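Local coordinates for protein cortical-lytic enzyme (PDB 5JIP) that probably acts as a muramidase of glycoside hydrolase family 25, a lysozyme-type enzyme that hydrolyses cortical peptidoglycan during spore germination, at residues F15-N20 and D36-R41; M201-D206 and D218-P223. One frame throughout, in Å; residues are numbered along the deposited sequence.

Contact 1: F15-N20 and D36-R41; sequences FGPDLN and DFIYLR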
ATOM      1  N   PHE A  15       6.003 -22.735  -5.194  1.00  8.43           N
ATOM      2  CA  PHE A  15       6.661 -23.579  -6.177  1.00  7.15           C
ATOM      3  C   PHE A  15       5.669 -24.008  -7.244  1.00  8.27           C
ATOM      4  O   PHE A  15       4.527 -24.351  -6.937  1.00  9.00           O
ATOM      5  CB  PHE A  15       7.272 -24.795  -5.479  1.00 10.76           C
ATOM      6  CG  PHE A  15       7.687 -25.894  -6.416  1.00  9.44           C
ATOM      7  CD1 PHE A  15       8.954 -25.928  -6.959  1.00  8.84           C
ATOM      8  CD2 PHE A  15       6.805 -26.899  -6.732  1.00  8.22           C
ATOM      9  CE1 PHE A  15       9.340 -26.948  -7.835  1.00 10.66           C
ATOM     10  CE2 PHE A  15       7.175 -27.925  -7.591  1.00 13.28           C
ATOM     11  CZ  PHE A  15       8.447 -27.958  -8.133  1.00  9.21           C
ATOM     12  N   GLY A  16       6.123 -24.041  -8.489  1.00  7.40           N
ATOM     13  CA  GLY A  16       5.283 -24.538  -9.542  1.00  7.17           C
ATOM     14  C   GLY A  16       5.973 -24.537 -10.883  1.00  7.60           C
ATOM     15  O   GLY A  16       6.986 -23.839 -11.099  1.00  4.60           O
ATOM     16  N   PRO A  17       5.408 -25.289 -11.825  1.00  5.86           N
ATOM     17  CA  PRO A  17       5.989 -25.381 -13.160  1.00  6.52           C
ATOM     18  C   PRO A  17       5.457 -24.304 -14.091  1.00  7.15           C
ATOM     19  O   PRO A  17       4.423 -23.683 -13.844  1.00  6.39           O
ATOM     20  CB  PRO A  17       5.523 -26.769 -13.620  1.00  8.07           C
ATOM     21  CG  PRO A  17       4.130 -26.853 -13.028  1.00  7.14           C
ATOM     22  CD  PRO A  17       4.270 -26.225 -11.659  1.00  5.48           C
ATOM     23  N   ASP A  18       6.175 -24.109 -15.195  1.00  5.56           N
ATOM     24  CA  ASP A  18       5.542 -23.488 -16.350  1.00  4.69           C
ATOM     25  C   ASP A  18       5.553 -24.480 -17.505  1.00  6.60           C
ATOM     26  O   ASP A  18       6.464 -25.314 -17.632  1.00  6.86           O
ATOM     27  CB  ASP A  18       6.190 -22.145 -16.744  1.00  6.00           C
ATOM     28  CG  ASP A  18       7.678 -22.254 -17.009  1.00  8.71           C
ATOM     29  OD1 ASP A  18       8.457 -22.161 -16.038  1.00  7.22           O
ATOM     30  OD2 ASP A  18       8.061 -22.417 -18.188  1.00  7.39           O
ATOM     31  N   LEU A  19       4.493 -24.399 -18.310  1.00  7.41           N
ATOM     32  CA  LEU A  19       4.137 -25.416 -19.301  1.00  9.09           C
ATOM     33  C   LEU A  19       3.707 -24.749 -20.601  1.00  8.70           C
ATOM     34  O   LEU A  19       3.316 -23.578 -20.625  1.00  6.00           O
ATOM     35  CB  LEU A  19       2.977 -26.302 -18.810  1.00  6.27           C
ATOM     36  CG  LEU A  19       3.057 -26.955 -17.429  1.00  8.21           C
ATOM     37  CD1 LEU A  19       1.698 -27.569 -17.060  1.00 13.01           C
ATOM     38  CD2 LEU A  19       4.138 -27.995 -17.401  1.00  9.77           C
ATOM     39  N   ASN A  20       3.772 -25.505 -21.694  1.00  7.98           N
ATOM     40  CA  ASN A  20       3.204 -25.047 -22.952  1.00  6.70           C
ATOM     41  C   ASN A  20       2.787 -26.272 -23.761  1.00  7.67           C
ATOM     42  O   ASN A  20       2.761 -27.390 -23.246  1.00  7.06           O
ATOM     43  CB  ASN A  20       4.178 -24.131 -23.703  1.00  7.62           C
ATOM     44  CG  ASN A  20       5.486 -24.820 -24.079  1.00 11.46           C
ATOM     45  OD1 ASN A  20       5.558 -26.038 -24.264  1.00 11.28           O
ATOM     46  ND2 ASN A  20       6.534 -24.027 -24.168  1.00 11.17           N
ATOM     47  N   ASP A  36       1.909 -24.928  -6.206  1.00  7.16           N
ATOM     48  CA  ASP A  36       1.145 -23.779  -5.719  1.00  9.65           C
ATOM     49  C   ASP A  36       0.551 -22.965  -6.851  1.00 10.56           C
ATOM     50  O   ASP A  36      -0.436 -22.246  -6.649  1.00  8.45           O
ATOM     51  CB  ASP A  36       2.037 -22.876  -4.879  1.00 10.24           C
ATOM     52  CG  ASP A  36       2.573 -23.569  -3.647  1.00 12.06           C
ATOM     53  OD1 ASP A  36       1.773 -23.902  -2.748  1.00 11.53           O
ATOM     54  OD2 ASP A  36       3.783 -23.771  -3.570  1.00  9.00           O
ATOM     55  N   PHE A  37       1.138 -23.054  -8.035  1.00  7.55           N
ATOM     56  CA  PHE A  37       0.694 -22.278  -9.181  1.00  8.46           C
ATOM     57  C   PHE A  37       1.188 -23.000 -10.417  1.00  4.19           C
ATOM     58  O   PHE A  37       2.114 -23.816 -10.345  1.00  5.97           O
ATOM     59  CB  PHE A  37       1.248 -20.833  -9.152  1.00  6.95           C
ATOM     60  CG  PHE A  37       2.761 -20.767  -9.084  1.00  8.01           C
ATOM     61  CD1 PHE A  37       3.542 -20.924 -10.230  1.00  7.71           C
ATOM     62  CD2 PHE A  37       3.405 -20.588  -7.876  1.00  7.78           C
ATOM     63  CE1 PHE A  37       4.915 -20.893 -10.167  1.00  7.49           C
ATOM     64  CE2 PHE A  37       4.781 -20.544  -7.808  1.00  8.77           C
ATOM     65  CZ  PHE A  37       5.545 -20.694  -8.961  1.00  8.77           C
ATOM     66  N   ILE A  38       0.559 -22.698 -11.553  1.00  6.30           N
ATOM     67  CA  ILE A  38       1.031 -23.164 -12.856  1.00  6.88           C
ATOM     68  C   ILE A  38       0.987 -22.000 -13.839  1.00  4.92           C
ATOM     69  O   ILE A  38      -0.059 -21.356 -14.015  1.00  5.75           O
ATOM     70  CB  ILE A  38       0.189 -24.336 -13.422  1.00  6.73           C
ATOM     71  CG1 ILE A  38       0.284 -25.555 -12.517  1.00  9.23           C
ATOM     72  CG2 ILE A  38       0.637 -24.681 -14.838  1.00  5.17           C
ATOM     73  CD1 ILE A  38      -0.715 -26.624 -12.877  1.00  7.45           C
ATOM     74  N   TYR A  39       2.099 -21.777 -14.542  1.00  5.80           N
ATOM     75  CA  TYR A  39       2.139 -20.869 -15.689  1.00  5.50           C
ATOM     76  C   TYR A  39       2.047 -21.635 -17.006  1.00  5.24           C
ATOM     77  O   TYR A  39       2.618 -22.716 -17.145  1.00  6.78           O
ATOM     78  CB  TYR A  39       3.412 -20.021 -15.678  1.00  5.40           C
ATOM     79  CG  TYR A  39       3.174 -18.660 -15.046  1.00  5.72           C
ATOM     80  CD1 TYR A  39       2.458 -17.668 -15.712  1.00  5.23           C
ATOM     81  CD2 TYR A  39       3.650 -18.376 -13.783  1.00  4.30           C
ATOM     82  CE1 TYR A  39       2.245 -16.431 -15.135  1.00  5.08           C
ATOM     83  CE2 TYR A  39       3.423 -17.143 -13.188  1.00  4.96           C
ATOM     84  CZ  TYR A  39       2.721 -16.182 -13.848  1.00  5.72           C
ATOM     85  OH  TYR A  39       2.525 -14.985 -13.195  1.00  5.12           O
ATOM     86  N   LEU A  40       1.284 -21.071 -17.952  1.00  7.02           N
ATOM     87  CA  LEU A  40       1.057 -21.625 -19.283  1.00  8.46           C
ATOM     88  C   LEU A  40       1.469 -20.609 -20.339  1.00  8.86           C
ATOM     89  O   LEU A  40       1.288 -19.404 -20.160  1.00  6.74           O
ATOM     90  CB  LEU A  40      -0.423 -21.946 -19.522  1.00  7.67           C
ATOM     91  CG  LEU A  40      -1.154 -22.740 -18.422  1.00  4.61           C
ATOM     92  CD1 LEU A  40      -2.666 -22.749 -18.709  1.00  4.84           C
ATOM     93  CD2 LEU A  40      -0.568 -24.133 -18.317  1.00  9.27           C
ATOM     94  N   ARG A  41       1.993 -21.089 -21.456  1.00  8.58           N
ATOM     95  CA  ARG A  41       2.076 -20.224 -22.624  1.00  5.40           C
ATOM     96  C   ARG A  41       0.681 -19.978 -23.170  1.00  7.02           C
ATOM     97  O   ARG A  41      -0.062 -20.918 -23.481  1.00  6.80           O
ATOM     98  CB  ARG A  41       2.965 -20.825 -23.716  1.00  7.45           C
ATOM     99  CG  ARG A  41       3.117 -19.862 -24.918  1.00  8.47           C
ATOM    100  CD  ARG A  41       4.217 -20.297 -25.899  1.00  8.71           C
ATOM    101  NE  ARG A  41       3.815 -21.447 -26.698  1.00 11.90           N
ATOM    102  CZ  ARG A  41       4.461 -21.858 -27.788  1.00 11.23           C
ATOM    103  NH1 ARG A  41       5.566 -21.229 -28.170  1.00  9.06           N
ATOM    104  NH2 ARG A  41       3.994 -22.889 -28.486  1.00  7.94           N
TER
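Asp36 ties in the start of this parallel strand pair. Its CG beside its own backbone N (chi1 -62°), it turns OD2 to Phe15 N at 2.9 Å and uses the anti lone pair, while its amide returns a bond to Phe15 O, nearly along the C=O axis. Further along, Tyr39 N bonds to Pro17 O, Leu19 N to Tyr39 O and Arg41 N to Leu19 O. Phe37 holds CG in the crowded position between N and carbonyl carbon (chi1 57°), which lays its ring against the Phe15-Gly16 peptide: Gly16 CA sits over one face, 4.0 Å from the ring centroid, in a CH-pi contact. Gly16 CA also lies 3.3 Å from Phe37 O, a buried carbonyl with no hydrogen-bond partner. Strands 15-19 and 38-44, joined by helix 28-34, form a beta-alpha-beta unit of the TIM-barrel-type catalytic domain. On the helix-facing side, Leu19 CD1 crosses obliquely onto Ile38 CG2 at 3.8 Å, and Phe28 touches both residues. Asp18 and Tyr39 share the other face, meeting CB to CB at 3.7 Å before their ends diverge, Tyr39 OH going to Phe109 O and Asp18 OD1 turning to Asn220. At the far end, Asn20 CB packs on Arg41 CB at 3.5 Å; Arg41 salt-bridges Asp53 and Glu21.

Contact 2: M201-D206 and D218-P223; sequences MWQFTD and DLNWGP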
ATOM      1  N   MET A 201       9.683 -14.272  -9.015  1.00  4.70           N
ATOM      2  CA  MET A 201       9.845 -15.707  -9.245  1.00  5.99           C
ATOM      3  C   MET A 201      11.226 -15.963  -9.824  1.00  8.87           C
ATOM      4  O   MET A 201      11.837 -15.087 -10.440  1.00  5.23           O
ATOM      5  CB  MET A 201       8.780 -16.256 -10.185  1.00  5.43           C
ATOM      6  CG  MET A 201       7.388 -16.233  -9.603  1.00 17.93           C
ATOM      7  SD  MET A 201       6.111 -16.959 -10.699  1.00 18.30           S
ATOM      8  CE  MET A 201       6.989 -18.143 -11.665  1.00  5.16           C
ATOM      9  N   TRP A 202      11.712 -17.169  -9.589  1.00  4.12           N
ATOM     10  CA  TRP A 202      13.022 -17.621 -10.051  1.00  5.25           C
ATOM     11  C   TRP A 202      12.844 -18.979 -10.722  1.00  6.79           C
ATOM     12  O   TRP A 202      12.457 -19.950 -10.062  1.00  6.19           O
ATOM     13  CB  TRP A 202      13.998 -17.706  -8.880  1.00  7.96           C
ATOM     14  CG  TRP A 202      15.300 -18.413  -9.143  1.00  8.29           C
ATOM     15  CD1 TRP A 202      15.919 -18.613 -10.338  1.00  8.19           C
ATOM     16  CD2 TRP A 202      16.134 -19.040  -8.150  1.00  6.22           C
ATOM     17  NE1 TRP A 202      17.112 -19.308 -10.153  1.00  8.65           N
ATOM     18  CE2 TRP A 202      17.243 -19.594  -8.816  1.00  8.25           C
ATOM     19  CE3 TRP A 202      16.044 -19.169  -6.765  1.00  9.33           C
ATOM     20  CZ2 TRP A 202      18.255 -20.263  -8.134  1.00  6.83           C
ATOM     21  CZ3 TRP A 202      17.043 -19.844  -6.095  1.00  8.60           C
ATOM     22  CH2 TRP A 202      18.133 -20.371  -6.772  1.00  9.13           C
ATOM     23  N   GLN A 203      13.071 -19.022 -12.036  1.00  7.37           N
ATOM     24  CA  GLN A 203      13.092 -20.268 -12.792  1.00  5.21           C
ATOM     25  C   GLN A 203      14.488 -20.855 -12.639  1.00  5.88           C
ATOM     26  O   GLN A 203      15.457 -20.298 -13.170  1.00  7.23           O
ATOM     27  CB  GLN A 203      12.778 -20.022 -14.260  1.00  5.39           C
ATOM     28  CG  GLN A 203      12.482 -21.293 -15.035  1.00  7.54           C
ATOM     29  CD  GLN A 203      12.247 -20.974 -16.477  1.00  7.14           C
ATOM     30  OE1 GLN A 203      13.169 -20.610 -17.195  1.00  9.81           O
ATOM     31  NE2 GLN A 203      10.994 -21.098 -16.914  1.00  6.15           N
ATOM     32  N   PHE A 204      14.604 -21.916 -11.842  1.00  6.78           N
ATOM     33  CA  PHE A 204      15.913 -22.456 -11.497  1.00  6.51           C
ATOM     34  C   PHE A 204      16.304 -23.668 -12.334  1.00  9.68           C
ATOM     35  O   PHE A 204      17.464 -24.085 -12.286  1.00  9.43           O
ATOM     36  CB  PHE A 204      15.978 -22.797  -9.993  1.00  9.66           C
ATOM     37  CG  PHE A 204      15.017 -23.873  -9.561  1.00  5.38           C
ATOM     38  CD1 PHE A 204      13.729 -23.537  -9.147  1.00  6.45           C
ATOM     39  CD2 PHE A 204      15.389 -25.203  -9.577  1.00  9.35           C
ATOM     40  CE1 PHE A 204      12.830 -24.509  -8.763  1.00  9.38           C
ATOM     41  CE2 PHE A 204      14.485 -26.191  -9.200  1.00 11.23           C
ATOM     42  CZ  PHE A 204      13.203 -25.842  -8.803  1.00  8.93           C
ATOM     43  N   THR A 205      15.390 -24.228 -13.127  1.00  8.75           N
ATOM     44  CA  THR A 205      15.775 -25.298 -14.027  1.00  8.65           C
ATOM     45  C   THR A 205      14.806 -25.334 -15.189  1.00  9.69           C
ATOM     46  O   THR A 205      13.658 -24.901 -15.069  1.00  7.75           O
ATOM     47  CB  THR A 205      15.786 -26.654 -13.317  1.00 10.19           C
ATOM     48  OG1 THR A 205      16.244 -27.651 -14.221  1.00 13.01           O
ATOM     49  CG2 THR A 205      14.407 -27.014 -12.843  1.00 10.37           C
ATOM     50  N   ASP A 206      15.293 -25.863 -16.305  1.00  9.30           N
ATOM     51  CA  ASP A 206      14.473 -26.225 -17.447  1.00 10.68           C
ATOM     52  C   ASP A 206      14.362 -27.735 -17.606  1.00 10.35           C
ATOM     53  O   ASP A 206      13.748 -28.199 -18.571  1.00 12.89           O
ATOM     54  CB  ASP A 206      15.040 -25.623 -18.729  1.00  9.22           C
ATOM     55  CG  ASP A 206      16.477 -26.063 -19.010  1.00 11.57           C
ATOM     56  OD1 ASP A 206      17.138 -26.563 -18.106  1.00  8.89           O
ATOM     57  OD2 ASP A 206      16.951 -25.862 -20.140  1.00 10.34           O
ATOM     58  N   ASP A 218      10.181 -26.976 -16.789  1.00  9.14           N
ATOM     59  CA  ASP A 218      10.601 -25.726 -16.152  1.00  8.50           C
ATOM     60  C   ASP A 218      10.002 -25.643 -14.755  1.00 10.40           C
ATOM     61  O   ASP A 218       8.791 -25.792 -14.588  1.00  6.59           O
ATOM     62  CB  ASP A 218      10.132 -24.499 -16.941  1.00  6.65           C
ATOM     63  CG  ASP A 218      10.729 -24.368 -18.326  1.00  9.85           C
ATOM     64  OD1 ASP A 218      11.724 -25.052 -18.658  1.00 12.41           O
ATOM     65  OD2 ASP A 218      10.199 -23.523 -19.092  1.00  6.88           O
ATOM     66  N   LEU A 219      10.835 -25.404 -13.753  1.00  6.99           N
ATOM     67  CA  LEU A 219      10.363 -25.275 -12.379  1.00  6.17           C
ATOM     68  C   LEU A 219      10.786 -23.934 -11.786  1.00  6.73           C
ATOM     69  O   LEU A 219      11.843 -23.381 -12.119  1.00  8.77           O
ATOM     70  CB  LEU A 219      10.881 -26.394 -11.507  1.00  7.86           C
ATOM     71  CG  LEU A 219      10.423 -27.809 -11.925  1.00  7.34           C
ATOM     72  CD1 LEU A 219      11.100 -28.831 -11.045  1.00  9.58           C
ATOM     73  CD2 LEU A 219       8.885 -27.930 -11.890  1.00  6.49           C
ATOM     74  N   ASN A 220       9.965 -23.441 -10.863  1.00  6.84           N
ATOM     75  CA  ASN A 220      10.063 -22.061 -10.401  1.00  4.83           C
ATOM     76  C   ASN A 220       9.816 -21.962  -8.909  1.00  7.20           C
ATOM     77  O   ASN A 220       8.913 -22.614  -8.368  1.00  6.83           O
ATOM     78  CB  ASN A 220       9.027 -21.165 -11.085  1.00  7.84           C
ATOM     79  CG  ASN A 220       9.107 -21.222 -12.593  1.00  8.27           C
ATOM     80  OD1 ASN A 220       9.969 -20.596 -13.192  1.00  7.34           O
ATOM     81  ND2 ASN A 220       8.164 -21.923 -13.217  1.00  5.67           N
ATOM     82  N   TRP A 221      10.599 -21.109  -8.262  1.00  6.82           N
ATOM     83  CA  TRP A 221      10.278 -20.613  -6.937  1.00  6.01           C
ATOM     84  C   TRP A 221       9.529 -19.293  -7.053  1.00  6.51           C
ATOM     85  O   TRP A 221       9.858 -18.440  -7.888  1.00  7.01           O
ATOM     86  CB  TRP A 221      11.539 -20.402  -6.089  1.00  8.30           C
ATOM     87  CG  TRP A 221      12.378 -21.622  -5.905  1.00  7.05           C
ATOM     88  CD1 TRP A 221      13.639 -21.813  -6.374  1.00  6.28           C
ATOM     89  CD2 TRP A 221      12.011 -22.833  -5.215  1.00  7.59           C
ATOM     90  NE1 TRP A 221      14.099 -23.052  -6.012  1.00  9.02           N
ATOM     91  CE2 TRP A 221      13.117 -23.711  -5.311  1.00 10.33           C
ATOM     92  CE3 TRP A 221      10.875 -23.248  -4.515  1.00  6.70           C
ATOM     93  CZ2 TRP A 221      13.119 -24.974  -4.732  1.00 11.60           C
ATOM     94  CZ3 TRP A 221      10.860 -24.528  -3.952  1.00 12.12           C
ATOM     95  CH2 TRP A 221      11.985 -25.371  -4.055  1.00 13.26           C
ATOM     96  N   GLY A 222       8.539 -19.124  -6.187  1.00  8.08           N
ATOM     97  CA  GLY A 222       7.754 -17.919  -6.141  1.00  6.28           C
ATOM     98  C   GLY A 222       7.805 -17.231  -4.787  1.00  7.22           C
ATOM     99  O   GLY A 222       8.583 -17.593  -3.894  1.00  6.97           O
ATOM    100  N   PRO A 223       6.947 -16.224  -4.620  1.00  8.47           N
ATOM    101  CA  PRO A 223       6.834 -15.522  -3.338  1.00 11.05           C
ATOM    102  C   PRO A 223       6.422 -16.446  -2.198  1.00 12.30           C
ATOM    103  O   PRO A 223       5.929 -17.554  -2.391  1.00  8.22           O
ATOM    104  CB  PRO A 223       5.748 -14.467  -3.602  1.00  8.06           C
ATOM    105  CG  PRO A 223       5.598 -14.399  -5.084  1.00 11.89           C
ATOM    106  CD  PRO A 223       5.975 -15.742  -5.607  1.00  6.55           C
TER
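Strands 201-205 and 218-221 run antiparallel at 141°, their axes 4.5 Å apart at closest, with Trp202 and Trp221 forming a hydrogen-bonded pair, N-H to O in both directions, and a beta bulge between Gln203 and Thr205 that shifts the register by one. The bulge residue, Phe204, has CG in the crowded position between N and carbonyl carbon (chi1 63°), and its ring lies over the Trp221 pyrrole in an offset stack, centroids 4.2 Å apart and planes at 19°. Phe204 CD1 makes the closest approach, 3.2 Å from Trp221 NE1, while Phe204 CZ rests on Leu219 CB at 3.6 Å. Trp202, with CG anti to its backbone N, completes the aromatic cluster: its CE3 meets Trp221 CD1 at 3.6 Å, the two indoles set obliquely. The Phe204 amide still reaches Leu219 O, but beyond the bulge Leu219 N approaches Thr205 O from above the carbonyl plane, at 3.2 Å. On the other face, Gln203 and Asn220 lie side by side, and Asn220 OD1 comes within 3.1 Å of Gln203 CB; Trp176 NE1 bonds to that oxygen, while Tyr180 and Tyr149 hold Gln203 OE1. Met201, bent at its last torsion, brings CE to 3.7 Å from Asn220 CB. The whole is a bulged beta hairpin closing the TIM-barrel-type sheet, where Gln203 NE2 hydrogen-bonds a MES molecule, probably from the crystallisation liquor, which may mark a pocket.

Contacts 1 and 2 lie side by side in one curled sheet, their centres about 9 Å apart, and follow in series along the chain: the first is complete well before the second begins. Strands 15-19 and 217-221 are neighbours, so the N-terminal parallel unit meets the late hairpin there and the barrel closes. Asp18 OD1 marks the seam, with probable hydrogen bonds to Asn220 ND2 at 2.8 Å and Gln203 NE2 at 2.9 Å, while Phe15 CD1 packs against Asn220 O. The magnesium site of Asp227, Met230, Asp258 and Asp304 comes near the two contacts at other residues: the Phe37 side chain is about 7 Å from that of Met230, and the Pro223 side chain about 8 Å from the ion.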